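Local coordinates for protein glucoamylase (Thermoanaerobacterium thermosaccharolyticum, PDB 1LF6) that hydrolyses terminal alpha-1,4-linked glucose residues from the non-reducing ends of glucan chains, releasing beta-D-glucose, as a family 15 glycoside hydrolase, at residues Lys557-Asp560 with Ser561-Val565; Ser650-Asn653 with Trp654-Ala657. All coordinates share one frame; numbering follows the deposited sequence.

Contact 1: Lys557-Asp560 with Ser561-Val565; sequences KVVD and STIKV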
loop_
_atom_site.group_PDB
_atom_site.type_symbol
_atom_site.label_atom_id
_atom_site.label_comp_id
_atom_site.label_asym_id
_atom_site.label_seq_id
_atom_site.Cartn_x
_atom_site.Cartn_y
_atom_site.Cartn_z
ATOM N N LYS A 557 -9.397 -23.965 -17.760
ATOM C CA LYS A 557 -10.787 -24.416 -17.725
ATOM C C LYS A 557 -11.259 -24.661 -16.301
ATOM O O LYS A 557 -12.363 -24.268 -15.931
ATOM C CB LYS A 557 -10.964 -25.710 -18.525
ATOM C CG LYS A 557 -10.592 -25.610 -19.990
ATOM C CD LYS A 557 -11.011 -26.874 -20.735
ATOM C CE LYS A 557 -10.430 -26.914 -22.136
ATOM N NZ LYS A 557 -8.942 -27.035 -22.109
ATOM N N VAL A 558 -10.423 -25.319 -15.506
ATOM C CA VAL A 558 -10.769 -25.616 -14.125
ATOM C C VAL A 558 -10.789 -24.351 -13.272
ATOM O O VAL A 558 -11.670 -24.171 -12.423
ATOM C CB VAL A 558 -9.775 -26.633 -13.521
ATOM C CG1 VAL A 558 -10.098 -26.881 -12.066
ATOM C CG2 VAL A 558 -9.837 -27.938 -14.303
ATOM N N VAL A 559 -9.813 -23.475 -13.493
ATOM C CA VAL A 559 -9.743 -22.229 -12.748
ATOM C C VAL A 559 -10.967 -21.348 -13.012
ATOM O O VAL A 559 -11.573 -20.832 -12.076
ATOM C CB VAL A 559 -8.463 -21.445 -13.105
ATOM C CG1 VAL A 559 -8.552 -20.022 -12.582
ATOM C CG2 VAL A 559 -7.253 -22.151 -12.506
ATOM N N ASP A 560 -11.332 -21.174 -14.279
ATOM C CA ASP A 560 -12.483 -20.339 -14.601
ATOM C C ASP A 560 -13.817 -20.953 -14.176
ATOM O O ASP A 560 -14.789 -20.235 -13.935
ATOM C CB ASP A 560 -12.506 -20.010 -16.094
ATOM C CG ASP A 560 -11.379 -19.068 -16.495
ATOM O OD1 ASP A 560 -10.772 -18.466 -15.584
ATOM O OD2 ASP A 560 -11.117 -18.921 -17.705
ATOM N N SER A 561 -13.862 -22.276 -14.071
ATOM C CA SER A 561 -15.089 -22.957 -13.664
ATOM C C SER A 561 -15.261 -22.939 -12.151
ATOM O O SER A 561 -16.364 -23.104 -11.647
ATOM C CB SER A 561 -15.076 -24.415 -14.132
ATOM O OG SER A 561 -15.000 -24.485 -15.540
ATOM N N THR A 562 -14.174 -22.720 -11.421
ATOM C CA THR A 562 -14.259 -22.751 -9.968
ATOM C C THR A 562 -13.992 -21.454 -9.211
ATOM O O THR A 562 -14.611 -21.208 -8.177
ATOM C CB THR A 562 -13.305 -23.832 -9.402
ATOM O OG1 THR A 562 -11.948 -23.452 -9.656
ATOM C CG2 THR A 562 -13.560 -25.167 -10.077
ATOM N N ILE A 563 -13.084 -20.621 -9.707
ATOM C CA ILE A 563 -12.764 -19.401 -8.980
ATOM C C ILE A 563 -12.761 -18.113 -9.789
ATOM O O ILE A 563 -12.071 -17.149 -9.441
ATOM C CB ILE A 563 -11.409 -19.545 -8.244
ATOM C CG1 ILE A 563 -10.311 -19.925 -9.239
ATOM C CG2 ILE A 563 -11.523 -20.621 -7.153
ATOM C CD1 ILE A 563 -8.925 -20.026 -8.621
ATOM N N LYS A 564 -13.524 -18.100 -10.873
ATOM C CA LYS A 564 -13.652 -16.904 -11.692
ATOM C C LYS A 564 -15.022 -16.310 -11.391
ATOM O O LYS A 564 -15.997 -17.041 -11.208
ATOM C CB LYS A 564 -13.565 -17.236 -13.184
ATOM C CG LYS A 564 -13.802 -16.020 -14.075
ATOM C CD LYS A 564 -13.850 -16.365 -15.553
ATOM C CE LYS A 564 -14.107 -15.098 -16.370
ATOM N NZ LYS A 564 -14.267 -15.361 -17.824
ATOM N N VAL A 565 -15.092 -14.989 -11.304
ATOM C CA VAL A 565 -16.363 -14.315 -11.060
ATOM C C VAL A 565 -16.464 -13.082 -11.952
ATOM O O VAL A 565 -15.556 -12.250 -11.977
ATOM C CB VAL A 565 -16.518 -13.850 -9.589
ATOM C CG1 VAL A 565 -17.797 -13.024 -9.440
ATOM C CG2 VAL A 565 -16.563 -15.057 -8.651
HETATM O O HOH W 1 -15.968 -19.839 -11.369
HETATM O O HOH W 2 -11.779 -16.149 -18.599
#
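Lys557 O and Val559 O take the stronger backbone bonds that finish the helix 550-562 against Ser561-Val565. Ile563 N binds Val559 O at 2.8 Å with a nearly straight N-H (166°), the last regular turn before Ile563 leaves helical geometry and the chain passes into the strand 564-567. Thr562 N also reaches Val559 O, at 3.3 Å, but from above the carbonyl plane, so this oxygen serves two donors of unequal quality. Two residues earlier, Lys557 O is gripped twice by a single residue: Ser561 N and Ser561 OG approach from opposite faces of its plane, the hydroxyl at 2.7 Å. Thr562 OG1 likewise donates to Val558 O at 2.9 Å, while the backbone bond from Thr562 N to that oxygen is weak; a chi1 of 67° sets OG1 between the backbone N and the carbonyl carbon, turned back over the preceding turn.

On another side of the helix, CG1 of Val559 meets CG1 of Ile563 at 3.8 Å, the two branched chains crossing at a slant beside Trp573 and Pro534. The extended Lys564 chain climbs past the carboxylate of Asp560, its CD lying 3.7 Å from Asp560 OD1. Their charged ends do not touch; water 2 joins them, donating to Asp560 OD2 and accepting from Lys564 NZ at 2.7 Å. Water 1 bridges Asp560 O and Lys564 N where the helix gives way to the strand. Asp560 OD1 is committed to a salt bridge with Arg606 and a hydrogen bond from Trp573 NE1.

Arg606, the indole N-H and the water-bridged Lys564 would favour the ionised form of the Asp560 carboxylate, probably offsetting its unfavourable place near the helix C-terminus.

Contact 2: Ser650-Asn653 with Trp654-Ala657; sequences SPLN and WAHA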
loop_
_atom_site.group_PDB
_atom_site.type_symbol
_atom_site.label_atom_id
_atom_site.label_comp_id
_atom_site.label_asym_id
_atom_site.label_seq_id
_atom_site.Cartn_x
_atom_site.Cartn_y
_atom_site.Cartn_z
ATOM N N SER A 650 -5.101 -0.993 0.629
ATOM C CA SER A 650 -5.194 -0.122 -0.540
ATOM C C SER A 650 -4.452 1.168 -0.197
ATOM O O SER A 650 -4.564 1.691 0.908
ATOM C CB SER A 650 -6.644 0.196 -0.888
ATOM O OG SER A 650 -7.112 1.273 -0.104
ATOM N N PRO A 651 -3.649 1.677 -1.137
ATOM C CA PRO A 651 -3.403 1.068 -2.452
ATOM C C PRO A 651 -2.497 -0.159 -2.368
ATOM O O PRO A 651 -1.536 -0.163 -1.596
ATOM C CB PRO A 651 -2.750 2.211 -3.242
ATOM C CG PRO A 651 -2.052 3.013 -2.176
ATOM C CD PRO A 651 -3.078 3.031 -1.059
ATOM N N LEU A 652 -2.806 -1.205 -3.137
ATOM C CA LEU A 652 -1.945 -2.391 -3.155
ATOM C C LEU A 652 -0.945 -2.083 -4.261
ATOM O O LEU A 652 -1.272 -2.150 -5.448
ATOM C CB LEU A 652 -2.728 -3.671 -3.491
ATOM C CG LEU A 652 -1.900 -4.963 -3.442
ATOM C CD1 LEU A 652 -1.430 -5.217 -2.014
ATOM C CD2 LEU A 652 -2.716 -6.146 -3.925
ATOM N N ASN A 653 0.268 -1.725 -3.862
ATOM C CA ASN A 653 1.307 -1.348 -4.809
ATOM C C ASN A 653 1.570 -2.350 -5.923
ATOM O O ASN A 653 1.785 -1.963 -7.070
ATOM C CB ASN A 653 2.594 -1.015 -4.050
ATOM C CG ASN A 653 2.437 0.220 -3.170
ATOM O OD1 ASN A 653 1.590 1.079 -3.439
ATOM N ND2 ASN A 653 3.253 0.322 -2.129
ATOM N N TRP A 654 1.539 -3.633 -5.591
ATOM C CA TRP A 654 1.750 -4.680 -6.579
ATOM C C TRP A 654 0.653 -4.629 -7.655
ATOM O O TRP A 654 0.926 -4.832 -8.850
ATOM C CB TRP A 654 1.769 -6.035 -5.861
ATOM C CG TRP A 654 2.010 -7.236 -6.720
ATOM C CD1 TRP A 654 2.275 -7.265 -8.062
ATOM C CD2 TRP A 654 1.960 -8.599 -6.292
ATOM N NE1 TRP A 654 2.388 -8.567 -8.495
ATOM C CE2 TRP A 654 2.199 -9.405 -7.428
ATOM C CE3 TRP A 654 1.736 -9.220 -5.055
ATOM C CZ2 TRP A 654 2.217 -10.802 -7.361
ATOM C CZ3 TRP A 654 1.751 -10.603 -4.989
ATOM C CH2 TRP A 654 1.992 -11.380 -6.136
ATOM N N ALA A 655 -0.579 -4.340 -7.243
ATOM C CA ALA A 655 -1.687 -4.265 -8.191
ATOM C C ALA A 655 -1.533 -3.064 -9.133
ATOM O O ALA A 655 -1.855 -3.143 -10.317
ATOM C CB ALA A 655 -3.009 -4.178 -7.443
ATOM N N HIS A 656 -1.052 -1.947 -8.604
ATOM C CA HIS A 656 -0.842 -0.767 -9.431
ATOM C C HIS A 656 0.297 -1.027 -10.404
ATOM O O HIS A 656 0.265 -0.573 -11.549
ATOM C CB HIS A 656 -0.552 0.451 -8.552
ATOM C CG HIS A 656 -1.789 1.101 -8.016
ATOM N ND1 HIS A 656 -2.613 1.883 -8.800
ATOM C CD2 HIS A 656 -2.393 1.014 -6.808
ATOM C CE1 HIS A 656 -3.673 2.245 -8.098
ATOM N NE2 HIS A 656 -3.565 1.730 -6.886
ATOM N N ALA A 657 1.298 -1.773 -9.946
ATOM C CA ALA A 657 2.436 -2.115 -10.784
ATOM C C ALA A 657 1.937 -3.030 -11.897
ATOM O O ALA A 657 2.331 -2.893 -13.059
ATOM C CB ALA A 657 3.510 -2.818 -9.950
#
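Leu652 O accepts from His656 N at 3.2 Å, in the carbonyl plane, and so opens the helix 653-668 of the (alpha/alpha) barrel, with Leu652 as N-cap. Ala655 N adds a weak bond to the same oxygen, and Ala657 N continues the helical pattern by binding Asn653 O at 2.9 Å. Beside these bonds Leu652 CB lies 4.0 Å from Ala655 CB. With chi1 at -176°, CG of Leu652 stands opposite its own backbone N, and CD2 also reaches that methyl.

Across the helix start, the His656 ring comes back alongside the incoming chain, obliquely, its CD2 3.6 Å from Leu652 O. Pro651 follows a cis peptide bond, and its CB rests 3.8 Å from both NE2 and CD2 of His656. Outside this shell, the Trp654 indole stacks with the His347 ring and touches Arg436, in the neighbourhood of the probable catalytic glutamates. Ile304 packs on both Asn653 and His656, and two outer bonds fix how these side chains are rotated: Ser301 OG bonds His656 ND1, and Ile318 O bonds Asn653 ND2.

Overall arrangement
Contacts 1 and 2 follow one another along the chain within the family 15 catalytic region and do not touch: their centres are 24 Å apart and their nearest atoms about 14 Å. One ends a helix and the other begins one. Contact 2 is wholly buried, its centre about 6 Å from that of the chain; contact 1 is partly buried, its centre about 28 Å away. Contact 2 lies nearer the probable catalytic pair, the Trp654 side chain about 8 Å from that of Glu438, the likely proton donor, and about 9 Å from that of Glu435, the likely acceptor. The Ile563 side chain is about 12 Å from Glu435's. Helix 600-612 borders both, through Arg606 and Leu601.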